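Local coordinates for FAD:protein FMN transferase (Vibrio cholerae, PDB 6NXI) that probably transfers the FMN moiety of FAD to a threonine hydroxyl of a target flavoprotein, forming a covalent bond and releasing AMP, with magnesium as cofactor, at residues A5-L10 / I21-Q25; E38-L43 / V164-L169; L78-K82 / I137-L142. All coordinates share one frame; numbering follows the deposited sequence. Where two conformers were deposited one is given.

Contact 1 (A5-L10 / I21-Q25); sequences AEQVHL and IKYIQ
V8 lies over one face of the Y23 ring. Its CB sits 3.8 Å from the centroid of that ring, 25° off the ring normal, a CH-pi contact shifted toward the rim. CG1 and CG2 of V8 both reach the Y23 hydroxyl end, and the two side chains run side by side in the same direction. CG of Y23 stands between its backbone N and carbonyl carbon (chi1 69°), which turns the ring toward V8. L10 CD1 comes to the edge of the same ring, 4.1 Å from Y23 CE1.

H9, K22 and Q7 share the other face of the sheet. The K22 chain is extended beyond CG and crosses both neighbours. Its CD passes 3.6 Å from Q7 OE1, while its CE lies above one face of the H9 imidazole, 4.3 Å from the ring centroid. A water accepts from K22 NZ and makes a weak bond to Q7 OE1. H9 NE2 is held outside the pair, by N20 OD1.

The backbones form the antiparallel beta hairpin of strands 7-14 and 17-24 at one margin of the eight-stranded sheet. V8 with Y23 and L10 with I21 are hydrogen-bonded pairs; Q7 with I24 and H9 with K22 are non-hydrogen-bonded pairs. The bond from V8 N to Y23 O is 2.9 Å long. Beyond these pairs, Q25 N donates to E6 O at 2.8 Å. A water extends this end, accepting from E6 N and donating to Q25 O.

Strand 7-14 is outermost in this sheet. Strand 17-24 continues inward through backbone bonds of K22 with M178 and I24 with N176. Helix 32-50 packs on the face that carries L10, I21 and Y23, where S32 and L35 touch the Y23 side chain.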
loop_
_atom_site.group_PDB
_atom_site.type_symbol
_atom_site.label_atom_id
_atom_site.label_comp_id
_atom_site.label_asym_id
_atom_site.label_seq_id
_atom_site.Cartn_x
_atom_site.Cartn_y
_atom_site.Cartn_z
ATOM N N ALA A 5 -11.578 29.284 9.315
ATOM C CA ALA A 5 -11.579 28.292 8.199
ATOM C C ALA A 5 -12.414 27.056 8.557
ATOM O O ALA A 5 -12.183 26.464 9.629
ATOM C CB ALA A 5 -10.172 27.904 7.814
ATOM N N GLU A 6 -13.320 26.659 7.656
ATOM C CA GLU A 6 -14.298 25.567 7.870
ATOM C C GLU A 6 -13.681 24.291 7.273
ATOM O O GLU A 6 -13.391 24.282 6.067
ATOM C CB GLU A 6 -15.654 25.880 7.219
ATOM C CG GLU A 6 -16.693 24.769 7.433
ATOM C CD GLU A 6 -17.976 24.771 6.595
ATOM O OE1 GLU A 6 -18.315 25.822 5.997
ATOM O OE2 GLU A 6 -18.640 23.692 6.526
ATOM N N GLN A 7 -13.444 23.297 8.127
ATOM C CA GLN A 7 -12.993 21.953 7.694
ATOM C C GLN A 7 -14.236 21.075 7.559
ATOM O O GLN A 7 -15.094 21.094 8.462
ATOM C CB GLN A 7 -11.970 21.375 8.681
ATOM C CG GLN A 7 -11.593 19.937 8.356
ATOM C CD GLN A 7 -10.509 19.458 9.290
ATOM O OE1 GLN A 7 -10.762 18.839 10.315
ATOM N NE2 GLN A 7 -9.287 19.810 8.961
ATOM N N VAL A 8 -14.319 20.310 6.484
ATOM C CA VAL A 8 -15.314 19.237 6.266
ATOM C C VAL A 8 -14.582 17.893 6.364
ATOM O O VAL A 8 -13.507 17.756 5.743
ATOM C CB VAL A 8 -15.948 19.415 4.887
ATOM C CG1 VAL A 8 -16.941 18.295 4.617
ATOM C CG2 VAL A 8 -16.567 20.790 4.702
ATOM N N HIS A 9 -15.132 16.956 7.114
ATOM C CA HIS A 9 -14.668 15.568 7.250
ATOM C C HIS A 9 -15.697 14.639 6.591
ATOM O O HIS A 9 -16.860 14.581 7.047
ATOM C CB HIS A 9 -14.399 15.296 8.713
ATOM C CG HIS A 9 -13.992 13.906 9.022
ATOM N ND1 HIS A 9 -14.017 13.414 10.312
ATOM C CD2 HIS A 9 -13.585 12.892 8.224
ATOM C CE1 HIS A 9 -13.632 12.158 10.300
ATOM N NE2 HIS A 9 -13.324 11.817 9.027
ATOM N N LEU A 10 -15.299 13.931 5.529
ATOM C CA LEU A 10 -16.112 12.869 4.933
ATOM C C LEU A 10 -15.539 11.507 5.322
ATOM O O LEU A 10 -14.313 11.369 5.372
ATOM C CB LEU A 10 -16.049 13.021 3.419
ATOM C CG LEU A 10 -16.479 14.376 2.865
ATOM C CD1 LEU A 10 -16.355 14.360 1.363
ATOM C CD2 LEU A 10 -17.897 14.746 3.285
ATOM N N ILE A 21 -11.637 11.754 4.615
ATOM C CA ILE A 21 -11.189 12.870 3.766
ATOM C C ILE A 21 -11.497 14.144 4.546
ATOM O O ILE A 21 -12.640 14.307 4.984
ATOM C CB ILE A 21 -11.845 12.785 2.397
ATOM C CG1 ILE A 21 -11.350 11.503 1.706
ATOM C CG2 ILE A 21 -11.575 14.069 1.600
ATOM C CD1 ILE A 21 -12.235 11.026 0.642
ATOM N N LYS A 22 -10.522 15.006 4.708
ATOM C CA LYS A 22 -10.712 16.336 5.325
ATOM C C LYS A 22 -10.304 17.387 4.312
ATOM O O LYS A 22 -9.267 17.230 3.644
ATOM C CB LYS A 22 -9.915 16.509 6.619
ATOM C CG LYS A 22 -10.389 15.601 7.731
ATOM C CD LYS A 22 -9.517 15.750 9.001
ATOM C CE LYS A 22 -10.054 14.917 10.150
ATOM N NZ LYS A 22 -9.375 15.161 11.444
ATOM N N TYR A 23 -11.118 18.416 4.164
ATOM C CA TYR A 23 -10.744 19.498 3.229
ATOM C C TYR A 23 -11.234 20.811 3.817
ATOM O O TYR A 23 -12.132 20.844 4.678
ATOM C CB TYR A 23 -11.236 19.217 1.802
ATOM C CG TYR A 23 -12.730 19.281 1.662
ATOM C CD1 TYR A 23 -13.498 18.143 1.778
ATOM C CD2 TYR A 23 -13.383 20.471 1.374
ATOM C CE1 TYR A 23 -14.875 18.176 1.673
ATOM C CE2 TYR A 23 -14.755 20.512 1.247
ATOM C CZ TYR A 23 -15.508 19.361 1.393
ATOM O OH TYR A 23 -16.875 19.374 1.282
ATOM N N ILE A 24 -10.675 21.895 3.280
ATOM C CA ILE A 24 -11.015 23.252 3.748
ATOM C C ILE A 24 -11.984 23.864 2.743
ATOM O O ILE A 24 -11.659 23.933 1.574
ATOM C CB ILE A 24 -9.787 24.133 4.006
ATOM C CG1 ILE A 24 -8.795 23.439 4.956
ATOM C CG2 ILE A 24 -10.259 25.466 4.578
ATOM C CD1 ILE A 24 -9.407 22.964 6.270
ATOM N N GLN A 25 -13.154 24.253 3.228
ATOM C CA GLN A 25 -14.205 24.899 2.402
ATOM C C GLN A 25 -13.588 26.168 1.830
ATOM O O GLN A 25 -12.860 26.894 2.554
ATOM C CB GLN A 25 -15.446 25.123 3.276
ATOM C CG GLN A 25 -16.627 25.698 2.501
ATOM C CD GLN A 25 -17.157 24.742 1.455
ATOM O OE1 GLN A 25 -17.100 23.536 1.613
ATOM N NE2 GLN A 25 -17.740 25.280 0.386
HETATM O O HOH W 1 -12.964 27.868 5.088
HETATM O O HOH W 2 -11.881 16.470 12.601
#

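Contact 2 (E38-L43 / V164-L169); sequences EIDRLL and VVADYL
Y168 points its side chain at helix 32-50 and meets three residues there. E38 CG lies over one face of the ring, 3.8 Å from the Y168 ring centroid and shifted toward the rim, a CH-pi contact. E38 CB adds to it beside the hydroxyl, 3.4 Å from Y168 OH. L42 CD1 packs on the root of the side chain, 3.6 Å from Y168 CB. I39 CG1 approaches the ring obliquely at CD2.

E38 CG is anti to the backbone N (chi1 -175°), which lays it on the ring. The bend at the next torsion then turns the carboxylate away to R41, one turn on. In one of the two conformers of R41, the guanidinium grips it side-on in a salt bridge, with NE to OE1 and NH2 to OE2. Both oxygens lie close to the guanidinium plane and are met on their syn sides, but the donors are tilted out of the carboxylate plane.

This is antiparallel helix packing. The axes of segments 38-43 and 164-169 approach to 10.1 Å, with 147° between their directions. Both helices rest on the large antiparallel sheet, where I21 touches I39, V165 and L169.

V165 sits deeper than Y168. Its CG2 is anti to the carbonyl carbon and reaches between two side chains of the other helix. It lies 4.1 Å from I39 CG2 and 3.8 Å from L43 CD2. I39 crosses V165 at about a right angle, and its CD1 goes on to L169 CD2. L42 CB rests on V164 CG1 at 3.9 Å. The L43 side chain also touches I181, Y19 and T14, and is about 8 Å from the bound FAD.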
loop_
_atom_site.group_PDB
_atom_site.type_symbol
_atom_site.label_atom_id
_atom_site.label_comp_id
_atom_site.label_asym_id
_atom_site.label_seq_id
_atom_site.Cartn_x
_atom_site.Cartn_y
_atom_site.Cartn_z
ATOM N N GLU A 38 -19.238 11.419 -5.674
ATOM C CA GLU A 38 -18.249 11.077 -6.718
ATOM C C GLU A 38 -17.093 10.305 -6.090
ATOM O O GLU A 38 -16.582 9.386 -6.698
ATOM C CB GLU A 38 -17.772 12.323 -7.436
ATOM C CG GLU A 38 -16.843 11.995 -8.582
ATOM C CD GLU A 38 -17.354 11.070 -9.667
ATOM O OE1 GLU A 38 -18.572 10.732 -9.722
ATOM O OE2 GLU A 38 -16.521 10.673 -10.477
ATOM N N ILE A 39 -16.688 10.689 -4.883
ATOM C CA ILE A 39 -15.597 9.952 -4.202
ATOM C C ILE A 39 -16.021 8.497 -4.039
ATOM O O ILE A 39 -15.231 7.598 -4.316
ATOM C CB ILE A 39 -15.277 10.612 -2.850
ATOM C CG1 ILE A 39 -14.566 11.938 -3.111
ATOM C CG2 ILE A 39 -14.468 9.648 -1.985
ATOM C CD1 ILE A 39 -14.556 12.832 -1.890
ATOM N N ASP A 40 -17.237 8.243 -3.576
ATOM C CA ASP A 40 -17.734 6.853 -3.441
ATOM C C ASP A 40 -17.716 6.151 -4.808
ATOM O O ASP A 40 -17.354 4.985 -4.857
ATOM C CB ASP A 40 -19.082 6.813 -2.741
ATOM C CG ASP A 40 -18.958 7.110 -1.258
ATOM O OD1 ASP A 40 -17.879 6.813 -0.701
ATOM O OD2 ASP A 40 -19.946 7.595 -0.682
ATOM N N ARG A 41 -18.125 6.808 -5.885
ATOM C CA ARG A 41 -18.134 6.174 -7.235
ATOM C C ARG A 41 -16.701 5.811 -7.656
ATOM O O ARG A 41 -16.477 4.679 -8.260
ATOM C CB ARG A 41 -18.789 7.121 -8.245
ATOM C CG ARG A 41 -19.132 6.453 -9.572
ATOM C CD ARG A 41 -19.385 7.436 -10.699
ATOM N NE ARG A 41 -18.169 8.134 -11.072
ATOM C CZ ARG A 41 -17.178 7.622 -11.788
ATOM N NH1 ARG A 41 -17.293 6.427 -12.338
ATOM N NH2 ARG A 41 -16.098 8.343 -12.006
ATOM N N LEU A 42 -15.744 6.720 -7.417
ATOM C CA LEU A 42 -14.339 6.509 -7.848
ATOM C C LEU A 42 -13.810 5.316 -7.055
ATOM O O LEU A 42 -13.095 4.531 -7.631
ATOM C CB LEU A 42 -13.529 7.789 -7.646
ATOM C CG LEU A 42 -13.841 8.911 -8.633
ATOM C CD1 LEU A 42 -13.303 10.226 -8.121
ATOM C CD2 LEU A 42 -13.250 8.607 -10.000
ATOM N N LEU A 43 -14.071 5.273 -5.757
ATOM C CA LEU A 43 -13.495 4.176 -4.939
ATOM C C LEU A 43 -14.171 2.830 -5.269
ATOM O O LEU A 43 -13.477 1.785 -5.252
ATOM C CB LEU A 43 -13.575 4.559 -3.462
ATOM C CG LEU A 43 -12.640 5.680 -3.065
ATOM C CD1 LEU A 43 -12.894 6.080 -1.615
ATOM C CD2 LEU A 43 -11.191 5.310 -3.288
ATOM N N VAL A 164 -6.331 8.732 -6.743
ATOM C CA VAL A 164 -7.556 9.005 -7.553
ATOM C C VAL A 164 -8.433 10.050 -6.846
ATOM O O VAL A 164 -8.862 11.034 -7.496
ATOM C CB VAL A 164 -8.318 7.698 -7.830
ATOM C CG1 VAL A 164 -9.718 7.975 -8.318
ATOM C CG2 VAL A 164 -7.517 6.834 -8.794
ATOM N N VAL A 165 -8.636 9.900 -5.557
ATOM C CA VAL A 165 -9.469 10.873 -4.792
ATOM C C VAL A 165 -8.774 12.244 -4.708
ATOM O O VAL A 165 -9.460 13.295 -4.867
ATOM C CB VAL A 165 -9.847 10.304 -3.429
ATOM C CG1 VAL A 165 -10.429 11.359 -2.510
ATOM C CG2 VAL A 165 -10.729 9.062 -3.583
ATOM N N ALA A 166 -7.474 12.272 -4.462
ATOM C CA ALA A 166 -6.685 13.536 -4.355
ATOM C C ALA A 166 -6.815 14.267 -5.688
ATOM O O ALA A 166 -7.105 15.490 -5.709
ATOM C CB ALA A 166 -5.262 13.281 -3.938
ATOM N N ASP A 167 -6.699 13.546 -6.811
ATOM C CA ASP A 167 -6.819 14.213 -8.134
ATOM C C ASP A 167 -8.236 14.716 -8.354
ATOM O O ASP A 167 -8.373 15.808 -8.947
ATOM C CB ASP A 167 -6.454 13.281 -9.282
ATOM C CG ASP A 167 -4.987 12.924 -9.341
ATOM O OD1 ASP A 167 -4.183 13.509 -8.598
ATOM O OD2 ASP A 167 -4.660 12.066 -10.158
ATOM N N TYR A 168 -9.245 13.989 -7.906
ATOM C CA TYR A 168 -10.651 14.445 -7.986
ATOM C C TYR A 168 -10.809 15.744 -7.178
ATOM O O TYR A 168 -11.466 16.722 -7.658
ATOM C CB TYR A 168 -11.638 13.365 -7.537
ATOM C CG TYR A 168 -13.039 13.909 -7.403
ATOM C CD1 TYR A 168 -13.737 14.337 -8.509
ATOM C CD2 TYR A 168 -13.655 14.100 -6.173
ATOM C CE1 TYR A 168 -15.015 14.834 -8.416
ATOM C CE2 TYR A 168 -14.925 14.638 -6.060
ATOM C CZ TYR A 168 -15.609 15.036 -7.188
ATOM O OH TYR A 168 -16.859 15.563 -7.040
ATOM N N LEU A 169 -10.280 15.791 -5.960
ATOM C CA LEU A 169 -10.467 17.008 -5.139
ATOM C C LEU A 169 -9.822 18.197 -5.871
ATOM O O LEU A 169 -10.444 19.267 -5.906
ATOM C CB LEU A 169 -9.908 16.803 -3.745
ATOM C CG LEU A 169 -10.645 15.789 -2.881
ATOM C CD1 LEU A 169 -9.929 15.686 -1.537
ATOM C CD2 LEU A 169 -12.098 16.195 -2.656
#

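Contact 3 (L78-K82 / I137-L142); sequences LTVVK and IEGNTL
I137 reaches from its strand into the side of helix 75-90 and touches L78, V81 and K82. Its CB points at the helix and branches there. CG2 is anti to the backbone N and meets two residues. It lies 3.9 Å from L78 CD2 and 3.7 Å from K82 NZ. The other branch leaves CB through CG1, anti to the carbonyl carbon (chi1 -64°), and runs on extended to CD1. That tip rests against the helix backbone, 3.6 Å from K82 CA, with K82 N close by. It also touches K82 CB and lies 4.0 Å from V81 CG1. The V81 and I137 side chains run alongside each other, pointing opposite ways.

The K82 chain crosses I137 at about a right angle. It bends at its third and fourth torsions, and this curls NZ back over CG2 of I137.

L78 CD2 reaches past I137 to the turn itself. It lies 3.7 Å from G139 O and also near the N140 backbone and L142 CD2. The V81 branch CG1 bridges the two strands, since it lies 4.0 Å from L142 CD2 as well as touching I137. The contacts across the segments are packing, with no hydrogen bond between them.

The turn is held from within. T141 N and T141 OG1 both donate to E138 O, the hydroxyl at 2.6 Å on a lone pair in the carbonyl plane. The positive phi of G139 (59°) suits its place as the second residue of the turn from E138 to T141. Outside the segments, V73 touches the side chains of L78 and L142, and backbone bonds join N140 to V73 and L142 to F71. The arrangement is a two-residue beta hairpin with a type II' turn, part of a small three-stranded antiparallel sheet, packed by one side on helix 75-90.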
loop_
_atom_site.group_PDB
_atom_site.type_symbol
_atom_site.label_atom_id
_atom_site.label_comp_id
_atom_site.label_asym_id
_atom_site.label_seq_id
_atom_site.Cartn_x
_atom_site.Cartn_y
_atom_site.Cartn_z
ATOM N N LEU A 78 -3.993 -1.187 -15.579
ATOM C CA LEU A 78 -2.695 -1.228 -16.279
ATOM C C LEU A 78 -1.677 -0.346 -15.533
ATOM O O LEU A 78 -0.571 -0.823 -15.295
ATOM C CB LEU A 78 -2.909 -0.797 -17.739
ATOM C CG LEU A 78 -1.844 -1.204 -18.747
ATOM C CD1 LEU A 78 -0.489 -0.609 -18.403
ATOM C CD2 LEU A 78 -1.775 -2.689 -18.896
ATOM N N THR A 79 -2.047 0.880 -15.155
ATOM C CA THR A 79 -1.146 1.830 -14.476
ATOM C C THR A 79 -0.647 1.179 -13.180
ATOM O O THR A 79 0.557 1.280 -12.895
ATOM C CB THR A 79 -1.841 3.163 -14.246
ATOM O OG1 THR A 79 -2.173 3.654 -15.561
ATOM C CG2 THR A 79 -0.956 4.137 -13.485
ATOM N N VAL A 80 -1.545 0.564 -12.405
ATOM C CA VAL A 80 -1.168 -0.019 -11.095
ATOM C C VAL A 80 -0.300 -1.254 -11.287
ATOM O O VAL A 80 0.736 -1.383 -10.634
ATOM C CB VAL A 80 -2.430 -0.306 -10.271
ATOM C CG1 VAL A 80 -2.073 -1.069 -9.006
ATOM C CG2 VAL A 80 -3.178 0.994 -9.987
ATOM N N VAL A 81 -0.611 -2.091 -12.270
ATOM C CA VAL A 81 0.237 -3.293 -12.489
ATOM C C VAL A 81 1.621 -2.877 -13.005
ATOM O O VAL A 81 2.627 -3.433 -12.566
ATOM C CB VAL A 81 -0.443 -4.339 -13.400
ATOM C CG1 VAL A 81 0.507 -5.485 -13.688
ATOM C CG2 VAL A 81 -1.702 -4.869 -12.729
ATOM N N LYS A 82 1.693 -1.876 -13.879
ATOM C CA LYS A 82 2.996 -1.393 -14.378
ATOM C C LYS A 82 3.864 -0.893 -13.216
ATOM O O LYS A 82 5.076 -1.191 -13.210
ATOM C CB LYS A 82 2.777 -0.289 -15.399
ATOM C CG LYS A 82 4.039 0.130 -16.130
ATOM C CD LYS A 82 3.746 1.067 -17.292
ATOM C CE LYS A 82 2.615 0.599 -18.191
ATOM N NZ LYS A 82 3.010 -0.480 -19.142
ATOM N N ILE A 137 3.163 -7.375 -19.406
ATOM C CA ILE A 137 2.279 -6.312 -19.944
ATOM C C ILE A 137 2.552 -6.178 -21.442
ATOM O O ILE A 137 3.733 -6.118 -21.852
ATOM C CB ILE A 137 2.500 -4.991 -19.205
ATOM C CG1 ILE A 137 2.101 -5.134 -17.734
ATOM C CG2 ILE A 137 1.754 -3.882 -19.914
ATOM C CD1 ILE A 137 2.289 -3.863 -16.938
ATOM N N GLU A 138 1.476 -6.209 -22.223
ATOM C CA GLU A 138 1.533 -6.023 -23.701
ATOM C C GLU A 138 0.400 -5.043 -24.047
ATOM O O GLU A 138 -0.795 -5.462 -23.990
ATOM C CB GLU A 138 1.387 -7.349 -24.457
ATOM C CG GLU A 138 2.572 -8.297 -24.312
ATOM C CD GLU A 138 2.463 -9.539 -25.177
ATOM O OE1 GLU A 138 2.839 -9.445 -26.360
ATOM O OE2 GLU A 138 1.949 -10.578 -24.685
ATOM N N GLY A 139 0.826 -3.789 -24.336
ATOM C CA GLY A 139 -0.094 -2.692 -24.664
ATOM C C GLY A 139 -1.019 -2.504 -23.491
ATOM O O GLY A 139 -0.486 -2.274 -22.387
ATOM N N ASN A 140 -2.318 -2.720 -23.698
ATOM C CA ASN A 140 -3.364 -2.533 -22.657
ATOM C C ASN A 140 -3.842 -3.897 -22.136
ATOM O O ASN A 140 -5.049 -4.028 -21.798
ATOM C CB ASN A 140 -4.505 -1.692 -23.224
ATOM C CG ASN A 140 -4.012 -0.328 -23.653
ATOM O OD1 ASN A 140 -3.024 0.167 -23.110
ATOM N ND2 ASN A 140 -4.698 0.302 -24.593
ATOM N N THR A 141 -2.954 -4.892 -22.105
ATOM C CA THR A 141 -3.317 -6.267 -21.679
ATOM C C THR A 141 -2.282 -6.783 -20.687
ATOM O O THR A 141 -1.128 -6.276 -20.632
ATOM C CB THR A 141 -3.472 -7.251 -22.860
ATOM O OG1 THR A 141 -2.152 -7.568 -23.284
ATOM C CG2 THR A 141 -4.281 -6.656 -23.990
ATOM N N LEU A 142 -2.734 -7.765 -19.926
ATOM C CA LEU A 142 -1.892 -8.617 -19.068
ATOM C C LEU A 142 -1.855 -10.023 -19.658
ATOM O O LEU A 142 -2.910 -10.499 -20.105
ATOM C CB LEU A 142 -2.515 -8.687 -17.666
ATOM C CG LEU A 142 -2.826 -7.371 -16.968
ATOM C CD1 LEU A 142 -3.286 -7.665 -15.543
ATOM C CD2 LEU A 142 -1.625 -6.445 -16.970
#

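From the N terminus, contact 1 comes first and closes a short loop, the hairpin of strands 7-14 and 17-24. Helix 32-50 follows and opens contact 2, which closes only at helix 157-171. Contact 3 opens and closes within that long loop, joining helix 75-90 to strands 135-138 and 141-144. Contact 1 is in series with both. Contacts 1 and 2 touch: I21 CD1 packs on V165 CG1 at 3.6 Å, and I39 and L169 also touch I21, so the helix pair packs on the hairpin. Contact 3 stands apart, its nearest atoms about 7 Å from contact 2 and about 17 Å from contact 1. It ties helix 75-90 to the small three-stranded sheet.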